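Local coordinates for protein O-succinylhomoserine sulfhydrylase (Mycobacterium tuberculosis, PDB 3NDN) that probably catalyses the pyridoxal-phosphate-dependent formation of L-homocysteine from O-succinyl-L-homoserine and hydrogen sulfide, a step on the way to methionine, at residues N266-V269 / L270-L274; L405-D408 / I409-L413; P81-S84 / V85-R89; V339-Q342 / R343-V347; Y308-H312 / P313-L317. One frame throughout, in Å; residues are numbered along the deposited sequence.

Contact 1: residues N266-V269 / L270-L274; sequences NAWV and LLKGL
Residues 266-273 belong to one alpha helix, 264-273, in which 266-269 and 270-274 meet through four successive i to i+4 backbone bonds. Leu270 N reaches Asn266 O at 3.0 Å, Leu271 N reaches Ala267 O at 3.0 Å and Lys272 N reaches Trp268 O at 3.2 Å. The fourth, Gly273 N to Val269 O at 3.1 Å, is the most bent of the four, with 143° at the hydrogen. The helix lies buried in a pyridoxal-phosphate enzyme of fold type I, and other copies of the protein press on it as well as its own chain.

Among the side chains, Leu270 lays CG on Asn266 O at 3.3 Å, and the side chain packs on Met262 and on Phe86 of helix 81-94. Leu271 has CG wedged between its own backbone N and carbonyl carbon (chi1 72°), which folds CD2 back onto Ala267 O, 3.4 Å away. The amide of Asn266 is held by Leu236 O at ND2 and by Ser263 of the third subunit at OD1, and Trp268 packs on Leu50 of the fourth subunit and on Arg234 of the second.

Lys272 supplies the link to that indole. Its chain bends at chi2 and chi3 and carries NZ away from the indole to salt bridges with Glu46 and Glu275. The methylene CG sits 4.2 Å above one face of the Trp268 ring, offset to the rim, with NE1 its nearest ring atom.

Contact 2: residues L405-D408 / I409-L413; sequences LIAD and IDRAL
The C-terminal helix, 402-413, closes the smaller C-terminal domain of this fold-type I enzyme, and residues 405-408 and 409-413 are consecutive turns of it. Regular i to i+4 bonds join the turns, from Ile409 N to Leu405 O at 3.0 Å through to Ala412 N to Asp408 O at 3.1 Å. On the inner side Ile409 rests CG1 on Leu405 O, 3.3 Å away, and packs onwards against Ile291 of helix 277-296.

Asp408 and Arg411 make the polar side, and Ala407 lies under the arginine. The Arg411 chain leaves beside its own backbone N and turns at chi3 (-88°), folding back along the helix until one face of the guanidinium is turned to Ala407 O, which sits off towards its rim. NH1 and NH2 of Arg411 both lie 4.1 Å from Ala407 CB. A water bridges the last gap: it donates to Asp408 OD1 at 2.7 Å and accepts from Arg411 NH2 at 2.8 Å, while the charged groups themselves stay apart.

The Asp408 carboxylate is also bonded outside the helix. OD1 takes Arg352 N, and OD2 takes both Leu353 N and Ile354 N, fastening the backbone that leads from helix 340-350 towards strand 355-356. With the water, four donors grip this buried carboxylate, which probably keeps it ionised, and the solvent-linked arginine would add a further, indirect stabilisation of its negative charge.

Contact 3: residues P81-S84 / V85-R89; sequences PTVS and VFEER
Glu87 lies across Val83 one turn earlier on helix 81-94, the two side chains meeting at a slant. CG1 of Val83 stands anti to its backbone N (chi1 177°), which brings it to 3.8 Å from Glu87 OE2. The Glu87 chain starts beside its own N and then runs extended back along the helix, its CG 3.5 Å from Val83 O. The other oxygen, OE1, passes 3.7 Å from Ser84 CA and accepts a hydrogen bond of 3.1 Å from a water that also donates weakly to Ser84 O. Val85, turned to another flank, sets CG2 3.4 Å from Pro81 O and packs on Leu271, whereas Phe86 leads its ring away towards Leu270.

Beneath these side chains the first turn is loosely bonded: Val85 N makes only weak bonds to Pro81 O and Thr82 O, and Phe86 N a weak one to Thr82 O. Regular bonding begins with Glu87 N to Val83 O at 3.1 Å, the donor in the carbonyl plane.

OE2 of Glu87 accepts Ala101 N, so the carboxylate ties this helix to strand 98-102. Ala101 N and the water, one on each oxygen, would probably stabilise the negative charge, while the Val83 methyl packs beside OE2.

Contact 4: residues V339-Q342 / R343-V347; sequences VAKQ and RAFEV
Val339, at the N-cap position, and the next three residues accept, through their carbonyls, the NH groups of the next turn of helix 340-350 in i to i+4 bonds: Arg343 N to Val339 O at 3.2 Å, Ala344 N to Ala340 O at 2.8 Å, Phe345 N to Lys341 O at 3.0 Å and Glu346 N to Gln342 O at 3.1 Å. The two middle ones are nearly straight, with 170° at the hydrogen. This alpha helix lies at the periphery of the C-terminal domain, where Arg343 and Val347 pack on Leu333 of strand 328-333.

Lys341 and Phe345 run side by side, pointing the same way. The lysine chain is fully extended, its CG anti to the backbone N (chi1 -178°), and its methylenes follow the ring: CG lies above one face, towards the rim, and CE comes 3.8 Å from Phe345 CZ. Such a course holds the aliphatic part on the aromatic while NZ travels on to a salt bridge with Glu63 of the third subunit. The ring meets His369 edge-to-face and touches Ala59 of that same third subunit, so the pair forms part of a subunit interface.

On another flank, within 343-347, the Arg343 chain bends at chi2 and turns its guanidinium towards Glu346. NH2 gives a hydrogen bond to Leu413 O, at the end of the C-terminal helix. NH1 forms a salt bridge to Glu346 OE1, 3.0 Å long, in which the hydrogen bond is weak because the N-H points well off the oxygen, at 129°.

Contact 5: residues Y308-H312 / P313-L317; sequences YLPSH and PQYDL
Two hydrogen bonds join residues 308-312 to 313-317, and His312 is the acceptor in both. Its ring nitrogen ND1 accepts Gln314 N at 2.9 Å, with the donor at the ring edge, only 5° out of plane, and a fairly straight N-H. Placing CG anti to the backbone N (chi1 -168°) swings the imidazole forward along the chain to meet that amide. As ND1 accepts here and NE2 is bonded to Gln180 O, the ring is probably neutral with its proton on NE2. The second bond, Tyr315 N to His312 O at 3.1 Å, is of another kind: the donor stands well above the carbonyl plane, away from the lone pairs.

Two type I beta turns in succession, Leu309 to His312 and His312 to Tyr315, share the histidine, and the second leads into helix 315-321 with Gln314 at the N-cap position. The first is closed by His312 N to Leu309 O at 2.9 Å. Gln314 OE1 in turn accepts Leu182 N, so the helix start is fastened to the segment around 180-182.

Packing is centred on the Tyr315 ring, which lies flat against the first turn. Pro310 CA sits over the middle of one face in a CH-pi contact, 3.7 Å from the centroid and 10° off the normal. Tyr315 CD1 approaches Leu309 O at 3.5 Å.

Water makes the remaining bridge: one molecule donates to Tyr308 O at 2.8 Å and is hydrogen-bonded to Tyr315 OH at 2.9 Å.

From the N terminus the order is contact 3, contact 1, contact 5, contact 4 and contact 2. Each joins consecutive residues, so none encloses a long loop, and they follow in series without nesting or crossing. Contacts 3 and 1, far apart in sequence, pack helix against helix with centres 9 Å apart: Arg89 NH2 reaches Leu271 O, and Ala267 meets Val83. At the far end of the chain, contacts 4 and 2 bring helices 340-350 and 402-413 together, the Ala412 methyl CB resting on Val347 O. Contact 5, two successive beta turns between strand 301-305 and helix 315-321, touches none of the other four; its nearest atoms are about 12 Å from contact 2.

Contact 1: residues N266-V269 / L270-L274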
loop_
_atom_site.group_PDB
_atom_site.type_symbol
_atom_site.label_atom_id
_atom_site.label_comp_id
_atom_site.label_asym_id
_atom_site.label_seq_id
_atom_site.Cartn_x
_atom_site.Cartn_y
_atom_site.Cartn_z
ATOM N N ASN A 266 -0.514 8.274 0.217
ATOM C CA ASN A 266 -0.256 9.106 1.408
ATOM C C ASN A 266 -1.567 9.751 1.913
ATOM O O ASN A 266 -1.792 9.847 3.116
ATOM C CB ASN A 266 0.798 10.199 1.118
ATOM C CG ASN A 266 2.205 9.632 0.914
ATOM O OD1 ASN A 266 2.385 8.519 0.389
ATOM N ND2 ASN A 266 3.211 10.400 1.321
ATOM N N ALA A 267 -2.425 10.165 0.982
ATOM C CA ALA A 267 -3.711 10.805 1.314
ATOM C C ALA A 267 -4.601 9.845 2.123
ATOM O O ALA A 267 -5.271 10.262 3.070
ATOM C CB ALA A 267 -4.442 11.259 0.022
ATOM N N TRP A 268 -4.600 8.570 1.744
ATOM C CA TRP A 268 -5.338 7.524 2.482
ATOM C C TRP A 268 -4.765 7.368 3.908
ATOM O O TRP A 268 -5.527 7.376 4.897
ATOM C CB TRP A 268 -5.292 6.199 1.708
ATOM C CG TRP A 268 -5.874 5.000 2.424
ATOM C CD1 TRP A 268 -7.200 4.674 2.549
ATOM C CD2 TRP A 268 -5.142 3.962 3.080
ATOM N NE1 TRP A 268 -7.334 3.490 3.241
ATOM C CE2 TRP A 268 -6.088 3.039 3.593
ATOM C CE3 TRP A 268 -3.771 3.728 3.301
ATOM C CZ2 TRP A 268 -5.711 1.885 4.299
ATOM C CZ3 TRP A 268 -3.391 2.578 3.999
ATOM C CH2 TRP A 268 -4.364 1.672 4.496
ATOM N N VAL A 269 -3.442 7.267 4.017
ATOM C CA VAL A 269 -2.788 7.195 5.342
ATOM C C VAL A 269 -3.200 8.366 6.277
ATOM O O VAL A 269 -3.587 8.149 7.445
ATOM C CB VAL A 269 -1.234 7.091 5.242
ATOM C CG1 VAL A 269 -0.600 7.145 6.658
ATOM C CG2 VAL A 269 -0.821 5.805 4.523
ATOM N N LEU A 270 -3.149 9.588 5.739
ATOM C CA LEU A 270 -3.421 10.796 6.497
ATOM C C LEU A 270 -4.895 11.004 6.870
ATOM O O LEU A 270 -5.172 11.432 7.968
ATOM C CB LEU A 270 -2.850 12.032 5.774
ATOM C CG LEU A 270 -1.328 12.013 5.553
ATOM C CD1 LEU A 270 -0.851 13.246 4.774
ATOM C CD2 LEU A 270 -0.559 11.896 6.876
ATOM N N LEU A 271 -5.832 10.728 5.954
ATOM C CA LEU A 271 -7.269 10.873 6.254
ATOM C C LEU A 271 -7.752 9.884 7.329
ATOM O O LEU A 271 -8.667 10.199 8.116
ATOM C CB LEU A 271 -8.125 10.763 4.944
ATOM C CG LEU A 271 -8.327 9.425 4.218
ATOM C CD1 LEU A 271 -9.543 8.610 4.835
ATOM C CD2 LEU A 271 -8.560 9.607 2.709
ATOM N N LYS A 272 -7.133 8.702 7.387
ATOM C CA LYS A 272 -7.466 7.735 8.410
ATOM C C LYS A 272 -6.786 8.195 9.725
ATOM O O LYS A 272 -7.333 7.998 10.797
ATOM C CB LYS A 272 -7.017 6.311 8.014
ATOM C CG LYS A 272 -7.721 5.725 6.758
ATOM C CD LYS A 272 -9.267 5.650 6.905
ATOM C CE LYS A 272 -9.708 4.452 7.727
ATOM N NZ LYS A 272 -11.212 4.389 7.883
ATOM N N GLY A 273 -5.631 8.847 9.624
ATOM C CA GLY A 273 -4.989 9.433 10.848
ATOM C C GLY A 273 -5.856 10.520 11.495
ATOM O O GLY A 273 -5.850 10.703 12.726
ATOM N N LEU A 274 -6.611 11.240 10.670
ATOM C CA LEU A 274 -7.449 12.345 11.169
ATOM C C LEU A 274 -8.606 11.827 12.060
ATOM O O LEU A 274 -9.119 12.552 12.919
ATOM C CB LEU A 274 -7.980 13.189 10.010
ATOM C CG LEU A 274 -7.007 14.163 9.310
ATOM C CD1 LEU A 274 -7.716 14.770 8.095
ATOM C CD2 LEU A 274 -6.497 15.271 10.264
#

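Contact 2: residues L405-D408 / I409-L413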
loop_
_atom_site.group_PDB
_atom_site.type_symbol
_atom_site.label_atom_id
_atom_site.label_comp_id
_atom_site.label_asym_id
_atom_site.label_seq_id
_atom_site.Cartn_x
_atom_site.Cartn_y
_atom_site.Cartn_z
ATOM N N LEU A 405 7.567 6.513 31.208
ATOM C CA LEU A 405 8.398 7.596 30.644
ATOM C C LEU A 405 9.147 8.380 31.738
ATOM O O LEU A 405 10.337 8.695 31.587
ATOM C CB LEU A 405 7.564 8.538 29.773
ATOM C CG LEU A 405 7.000 7.971 28.448
ATOM C CD1 LEU A 405 5.922 8.876 27.871
ATOM C CD2 LEU A 405 8.129 7.756 27.420
ATOM N N ILE A 406 8.441 8.702 32.816
ATOM C CA ILE A 406 9.049 9.376 33.984
ATOM C C ILE A 406 10.176 8.551 34.610
ATOM O O ILE A 406 11.240 9.092 34.920
ATOM C CB ILE A 406 7.978 9.820 35.027
ATOM C CG1 ILE A 406 7.215 11.034 34.480
ATOM C CG2 ILE A 406 8.641 10.187 36.376
ATOM C CD1 ILE A 406 5.898 11.355 35.178
ATOM N N ALA A 407 9.946 7.250 34.787
ATOM C CA ALA A 407 10.979 6.319 35.222
ATOM C C ALA A 407 12.241 6.353 34.335
ATOM O O ALA A 407 13.342 6.360 34.861
ATOM C CB ALA A 407 10.427 4.878 35.315
ATOM N N ASP A 408 12.074 6.344 33.005
ATOM C CA ASP A 408 13.206 6.388 32.058
ATOM C C ASP A 408 13.978 7.708 32.146
ATOM O O ASP A 408 15.208 7.719 32.087
ATOM C CB ASP A 408 12.713 6.144 30.602
ATOM C CG ASP A 408 13.853 5.781 29.620
ATOM O OD1 ASP A 408 14.803 5.059 30.009
ATOM O OD2 ASP A 408 13.778 6.184 28.428
ATOM N N ILE A 409 13.254 8.817 32.279
ATOM C CA ILE A 409 13.879 10.138 32.417
ATOM C C ILE A 409 14.641 10.251 33.765
ATOM O O ILE A 409 15.778 10.711 33.797
ATOM C CB ILE A 409 12.835 11.275 32.259
ATOM C CG1 ILE A 409 12.220 11.257 30.845
ATOM C CG2 ILE A 409 13.449 12.657 32.545
ATOM C CD1 ILE A 409 10.958 12.158 30.716
ATOM N N ASP A 410 14.022 9.796 34.852
ATOM C CA ASP A 410 14.653 9.857 36.191
ATOM C C ASP A 410 15.945 9.029 36.285
ATOM O O ASP A 410 16.924 9.461 36.912
ATOM C CB ASP A 410 13.655 9.434 37.282
ATOM C CG ASP A 410 14.090 9.872 38.701
ATOM O OD1 ASP A 410 14.385 11.063 38.924
ATOM O OD2 ASP A 410 14.117 9.014 39.600
ATOM N N ARG A 411 15.952 7.849 35.668
ATOM C CA ARG A 411 17.157 7.022 35.622
ATOM C C ARG A 411 18.252 7.709 34.798
ATOM O O ARG A 411 19.420 7.714 35.197
ATOM C CB ARG A 411 16.853 5.610 35.096
ATOM C CG ARG A 411 15.985 4.782 36.047
ATOM C CD ARG A 411 16.074 3.282 35.772
ATOM N NE ARG A 411 15.104 2.850 34.765
ATOM C CZ ARG A 411 13.875 2.404 35.032
ATOM N NH1 ARG A 411 13.443 2.320 36.290
ATOM N NH2 ARG A 411 13.074 2.037 34.034
ATOM N N ALA A 412 17.864 8.299 33.667
ATOM C CA ALA A 412 18.812 8.991 32.776
ATOM C C ALA A 412 19.460 10.226 33.429
ATOM O O ALA A 412 20.624 10.531 33.158
ATOM C CB ALA A 412 18.140 9.357 31.441
ATOM N N LEU A 413 18.708 10.919 34.284
ATOM C CA LEU A 413 19.211 12.105 35.012
ATOM C C LEU A 413 20.038 11.756 36.258
ATOM O O LEU A 413 20.897 12.536 36.691
ATOM C CB LEU A 413 18.046 13.021 35.437
ATOM C CG LEU A 413 17.295 13.847 34.386
ATOM C CD1 LEU A 413 15.982 14.381 34.951
ATOM C CD2 LEU A 413 18.173 14.980 33.869
HETATM O O HOH W 1 13.942 2.966 31.554
#

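Contact 3: residues P81-S84 / V85-R89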
loop_
_atom_site.group_PDB
_atom_site.type_symbol
_atom_site.label_atom_id
_atom_site.label_comp_id
_atom_site.label_asym_id
_atom_site.label_seq_id
_atom_site.Cartn_x
_atom_site.Cartn_y
_atom_site.Cartn_z
ATOM N N PRO A 81 -9.923 11.834 -6.364
ATOM C CA PRO A 81 -11.010 11.639 -5.368
ATOM C C PRO A 81 -10.586 11.296 -3.916
ATOM O O PRO A 81 -11.233 11.769 -2.969
ATOM C CB PRO A 81 -11.870 10.533 -5.979
ATOM C CG PRO A 81 -11.096 9.989 -7.148
ATOM C CD PRO A 81 -10.174 11.071 -7.602
ATOM N N THR A 82 -9.546 10.474 -3.743
ATOM C CA THR A 82 -8.996 10.189 -2.401
ATOM C C THR A 82 -8.335 11.434 -1.766
ATOM O O THR A 82 -8.535 11.731 -0.568
ATOM C CB THR A 82 -8.016 8.979 -2.460
ATOM O OG1 THR A 82 -8.678 7.867 -3.068
ATOM C CG2 THR A 82 -7.505 8.577 -1.084
ATOM N N VAL A 83 -7.517 12.149 -2.549
ATOM C CA VAL A 83 -6.966 13.420 -2.099
ATOM C C VAL A 83 -8.071 14.420 -1.665
ATOM O O VAL A 83 -7.909 15.126 -0.667
ATOM C CB VAL A 83 -5.979 14.031 -3.156
ATOM C CG1 VAL A 83 -5.470 15.419 -2.703
ATOM C CG2 VAL A 83 -4.787 13.098 -3.357
ATOM N N SER A 84 -9.188 14.475 -2.402
ATOM C CA SER A 84 -10.309 15.362 -2.030
ATOM C C SER A 84 -10.924 15.053 -0.650
ATOM O O SER A 84 -11.365 15.975 0.048
ATOM C CB SER A 84 -11.424 15.323 -3.103
ATOM O OG SER A 84 -10.989 15.931 -4.306
ATOM N N VAL A 85 -10.974 13.767 -0.271
ATOM C CA VAL A 85 -11.513 13.365 1.027
ATOM C C VAL A 85 -10.585 13.866 2.161
ATOM O O VAL A 85 -11.079 14.400 3.157
ATOM C CB VAL A 85 -11.725 11.809 1.130
ATOM C CG1 VAL A 85 -12.176 11.389 2.535
ATOM C CG2 VAL A 85 -12.743 11.309 0.065
ATOM N N PHE A 86 -9.259 13.754 1.980
ATOM C CA PHE A 86 -8.293 14.286 2.982
ATOM C C PHE A 86 -8.449 15.823 3.141
ATOM O O PHE A 86 -8.493 16.332 4.277
ATOM C CB PHE A 86 -6.815 13.959 2.613
ATOM C CG PHE A 86 -5.804 14.766 3.391
ATOM C CD1 PHE A 86 -5.592 14.520 4.743
ATOM C CD2 PHE A 86 -5.082 15.805 2.769
ATOM C CE1 PHE A 86 -4.678 15.280 5.473
ATOM C CE2 PHE A 86 -4.176 16.570 3.487
ATOM C CZ PHE A 86 -3.972 16.320 4.843
ATOM N N GLU A 87 -8.496 16.526 2.007
ATOM C CA GLU A 87 -8.624 18.007 1.957
ATOM C C GLU A 87 -9.898 18.466 2.684
ATOM O O GLU A 87 -9.861 19.406 3.493
ATOM C CB GLU A 87 -8.651 18.526 0.515
ATOM C CG GLU A 87 -7.300 18.530 -0.234
ATOM C CD GLU A 87 -7.422 18.772 -1.749
ATOM O OE1 GLU A 87 -8.543 18.608 -2.305
ATOM O OE2 GLU A 87 -6.387 19.119 -2.404
ATOM N N GLU A 88 -11.017 17.804 2.403
ATOM C CA GLU A 88 -12.297 18.225 2.995
ATOM C C GLU A 88 -12.434 17.890 4.474
ATOM O O GLU A 88 -12.990 18.683 5.255
ATOM C CB GLU A 88 -13.478 17.697 2.175
ATOM C CG GLU A 88 -14.862 18.073 2.727
ATOM C CD GLU A 88 -15.301 19.497 2.396
ATOM O OE1 GLU A 88 -14.512 20.266 1.774
ATOM O OE2 GLU A 88 -16.463 19.838 2.758
ATOM N N ARG A 89 -11.934 16.720 4.883
ATOM C CA ARG A 89 -11.923 16.353 6.302
ATOM C C ARG A 89 -11.108 17.350 7.149
ATOM O O ARG A 89 -11.576 17.803 8.203
ATOM C CB ARG A 89 -11.437 14.889 6.499
ATOM C CG ARG A 89 -11.521 14.359 7.949
ATOM C CD ARG A 89 -11.356 12.812 7.998
ATOM N NE ARG A 89 -12.493 12.134 7.363
ATOM C CZ ARG A 89 -12.650 10.807 7.269
ATOM N NH1 ARG A 89 -13.738 10.316 6.672
ATOM N NH2 ARG A 89 -11.726 9.972 7.749
HETATM O O HOH W 2 -11.575 18.802 -1.836
#

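Contact 4: residues V339-Q342 / R343-V347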
loop_
_atom_site.group_PDB
_atom_site.type_symbol
_atom_site.label_atom_id
_atom_site.label_comp_id
_atom_site.label_asym_id
_atom_site.label_seq_id
_atom_site.Cartn_x
_atom_site.Cartn_y
_atom_site.Cartn_z
ATOM N N VAL A 339 31.181 22.261 30.832
ATOM C CA VAL A 339 31.012 20.803 30.883
ATOM C C VAL A 339 29.580 20.350 30.470
ATOM O O VAL A 339 29.275 19.149 30.460
ATOM C CB VAL A 339 31.429 20.241 32.284
ATOM C CG1 VAL A 339 30.354 20.501 33.338
ATOM C CG2 VAL A 339 31.764 18.750 32.207
ATOM N N ALA A 340 28.728 21.314 30.109
ATOM C CA ALA A 340 27.305 21.053 29.828
ATOM C C ALA A 340 27.061 20.098 28.648
ATOM O O ALA A 340 26.161 19.256 28.710
ATOM C CB ALA A 340 26.541 22.363 29.636
ATOM N N LYS A 341 27.861 20.222 27.586
ATOM C CA LYS A 341 27.746 19.313 26.424
ATOM C C LYS A 341 27.961 17.853 26.841
ATOM O O LYS A 341 27.187 16.974 26.458
ATOM C CB LYS A 341 28.728 19.698 25.298
ATOM C CG LYS A 341 28.617 18.820 24.034
ATOM C CD LYS A 341 29.566 19.266 22.898
ATOM C CE LYS A 341 29.370 18.379 21.652
ATOM N NZ LYS A 341 30.149 18.808 20.440
ATOM N N GLN A 342 29.011 17.610 27.634
ATOM C CA GLN A 342 29.332 16.268 28.132
ATOM C C GLN A 342 28.182 15.711 28.975
ATOM O O GLN A 342 27.871 14.519 28.918
ATOM C CB GLN A 342 30.615 16.284 28.983
ATOM C CG GLN A 342 31.923 16.247 28.213
ATOM C CD GLN A 342 33.151 16.376 29.128
ATOM O OE1 GLN A 342 33.384 17.423 29.737
ATOM N NE2 GLN A 342 33.945 15.315 29.207
ATOM N N ARG A 343 27.569 16.585 29.758
ATOM C CA ARG A 343 26.500 16.200 30.670
ATOM C C ARG A 343 25.216 15.872 29.890
ATOM O O ARG A 343 24.554 14.865 30.168
ATOM C CB ARG A 343 26.284 17.316 31.692
ATOM C CG ARG A 343 25.181 17.073 32.709
ATOM C CD ARG A 343 25.601 16.193 33.903
ATOM N NE ARG A 343 24.428 15.879 34.726
ATOM C CZ ARG A 343 23.812 14.697 34.759
ATOM N NH1 ARG A 343 24.265 13.673 34.036
ATOM N NH2 ARG A 343 22.742 14.536 35.530
ATOM N N ALA A 344 24.880 16.719 28.918
ATOM C CA ALA A 344 23.739 16.463 28.013
ATOM C C ALA A 344 23.869 15.142 27.241
ATOM O O ALA A 344 22.920 14.363 27.182
ATOM C CB ALA A 344 23.536 17.634 27.041
ATOM N N PHE A 345 25.043 14.892 26.654
ATOM C CA PHE A 345 25.298 13.637 25.934
ATOM C C PHE A 345 25.145 12.412 26.845
ATOM O O PHE A 345 24.636 11.381 26.426
ATOM C CB PHE A 345 26.696 13.648 25.295
ATOM C CG PHE A 345 26.754 14.309 23.939
ATOM C CD1 PHE A 345 25.858 15.326 23.590
ATOM C CD2 PHE A 345 27.732 13.933 23.011
ATOM C CE1 PHE A 345 25.921 15.943 22.336
ATOM C CE2 PHE A 345 27.804 14.545 21.761
ATOM C CZ PHE A 345 26.897 15.555 21.425
ATOM N N GLU A 346 25.590 12.538 28.090
ATOM C CA GLU A 346 25.492 11.464 29.075
ATOM C C GLU A 346 24.034 11.064 29.347
ATOM O O GLU A 346 23.714 9.871 29.467
ATOM C CB GLU A 346 26.183 11.887 30.387
ATOM C CG GLU A 346 26.327 10.752 31.394
ATOM C CD GLU A 346 26.903 11.194 32.749
ATOM O OE1 GLU A 346 26.763 12.383 33.132
ATOM O OE2 GLU A 346 27.490 10.325 33.435
ATOM N N VAL A 347 23.163 12.065 29.434
ATOM C CA VAL A 347 21.733 11.867 29.719
ATOM C C VAL A 347 21.030 11.175 28.540
ATOM O O VAL A 347 20.288 10.194 28.728
ATOM C CB VAL A 347 21.032 13.222 30.072
ATOM C CG1 VAL A 347 19.520 13.057 30.208
ATOM C CG2 VAL A 347 21.621 13.827 31.367
#

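Contact 5: residues Y308-H312 / P313-L317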
loop_
_atom_site.group_PDB
_atom_site.type_symbol
_atom_site.label_atom_id
_atom_site.label_comp_id
_atom_site.label_asym_id
_atom_site.label_seq_id
_atom_site.Cartn_x
_atom_site.Cartn_y
_atom_site.Cartn_z
ATOM N N TYR A 308 1.984 25.834 29.285
ATOM C CA TYR A 308 0.945 25.697 30.320
ATOM C C TYR A 308 1.524 25.476 31.738
ATOM O O TYR A 308 0.802 25.116 32.679
ATOM C CB TYR A 308 -0.101 24.629 29.927
ATOM C CG TYR A 308 -1.436 25.194 29.425
ATOM C CD1 TYR A 308 -2.639 24.742 29.967
ATOM C CD2 TYR A 308 -1.493 26.214 28.462
ATOM C CE1 TYR A 308 -3.865 25.257 29.551
ATOM C CE2 TYR A 308 -2.736 26.734 28.022
ATOM C CZ TYR A 308 -3.909 26.251 28.588
ATOM O OH TYR A 308 -5.147 26.727 28.197
ATOM N N LEU A 309 2.832 25.682 31.864
ATOM C CA LEU A 309 3.497 25.795 33.169
ATOM C C LEU A 309 3.427 27.262 33.644
ATOM O O LEU A 309 3.869 28.156 32.917
ATOM C CB LEU A 309 4.953 25.320 33.032
ATOM C CG LEU A 309 5.746 24.797 34.229
ATOM C CD1 LEU A 309 5.026 23.640 34.938
ATOM C CD2 LEU A 309 7.156 24.392 33.775
ATOM N N PRO A 310 2.874 27.523 34.859
ATOM C CA PRO A 310 2.648 28.916 35.321
ATOM C C PRO A 310 3.875 29.841 35.355
ATOM O O PRO A 310 3.726 31.065 35.242
ATOM C CB PRO A 310 2.036 28.732 36.715
ATOM C CG PRO A 310 1.353 27.391 36.631
ATOM C CD PRO A 310 2.264 26.545 35.785
ATOM N N SER A 311 5.067 29.261 35.467
ATOM C CA SER A 311 6.330 30.008 35.388
ATOM C C SER A 311 6.783 30.481 33.991
ATOM O O SER A 311 7.786 31.196 33.886
ATOM C CB SER A 311 7.452 29.173 36.006
ATOM O OG SER A 311 7.591 27.956 35.303
ATOM N N HIS A 312 6.091 30.075 32.921
ATOM C CA HIS A 312 6.434 30.552 31.578
ATOM C C HIS A 312 6.298 32.082 31.515
ATOM O O HIS A 312 5.295 32.625 31.995
ATOM C CB HIS A 312 5.537 29.886 30.510
ATOM C CG HIS A 312 6.000 30.099 29.100
ATOM N ND1 HIS A 312 5.978 31.334 28.485
ATOM C CD2 HIS A 312 6.478 29.231 28.175
ATOM C CE1 HIS A 312 6.440 31.222 27.253
ATOM N NE2 HIS A 312 6.752 29.956 27.040
ATOM N N PRO A 313 7.305 32.786 30.938
ATOM C CA PRO A 313 7.252 34.263 30.921
ATOM C C PRO A 313 6.029 34.839 30.201
ATOM O O PRO A 313 5.645 35.983 30.473
ATOM C CB PRO A 313 8.550 34.685 30.202
ATOM C CG PRO A 313 9.263 33.457 29.827
ATOM C CD PRO A 313 8.585 32.259 30.429
ATOM N N GLN A 314 5.434 34.062 29.293
ATOM C CA GLN A 314 4.244 34.485 28.545
ATOM C C GLN A 314 3.006 33.632 28.872
ATOM O O GLN A 314 2.144 33.402 28.008
ATOM C CB GLN A 314 4.518 34.458 27.036
ATOM C CG GLN A 314 5.512 35.524 26.556
ATOM C CD GLN A 314 6.013 35.260 25.147
ATOM O OE1 GLN A 314 6.695 34.265 24.889
ATOM N NE2 GLN A 314 5.669 36.148 24.227
ATOM N N TYR A 315 2.918 33.172 30.116
ATOM C CA TYR A 315 1.818 32.293 30.553
ATOM C C TYR A 315 0.414 32.866 30.314
ATOM O O TYR A 315 -0.488 32.141 29.869
ATOM C CB TYR A 315 1.985 31.927 32.026
ATOM C CG TYR A 315 0.920 31.006 32.591
ATOM C CD1 TYR A 315 0.823 29.671 32.177
ATOM C CD2 TYR A 315 0.012 31.470 33.556
ATOM C CE1 TYR A 315 -0.163 28.822 32.703
ATOM C CE2 TYR A 315 -0.974 30.629 34.092
ATOM C CZ TYR A 315 -1.049 29.310 33.662
ATOM O OH TYR A 315 -2.006 28.487 34.199
ATOM N N ASP A 316 0.218 34.147 30.628
ATOM C CA ASP A 316 -1.098 34.761 30.438
ATOM C C ASP A 316 -1.525 34.766 28.963
ATOM O O ASP A 316 -2.696 34.544 28.668
ATOM C CB ASP A 316 -1.169 36.173 31.041
ATOM C CG ASP A 316 -1.196 36.166 32.579
ATOM O OD1 ASP A 316 -1.489 35.114 33.205
ATOM O OD2 ASP A 316 -0.933 37.236 33.168
ATOM N N LEU A 317 -0.576 35.016 28.055
ATOM C CA LEU A 317 -0.838 34.954 26.609
ATOM C C LEU A 317 -1.142 33.525 26.134
ATOM O O LEU A 317 -2.033 33.320 25.308
ATOM C CB LEU A 317 0.328 35.558 25.802
ATOM C CG LEU A 317 0.269 35.403 24.269
ATOM C CD1 LEU A 317 -0.988 36.056 23.674
ATOM C CD2 LEU A 317 1.536 35.950 23.597
HETATM O O HOH W 3 -1.632 25.643 33.880
#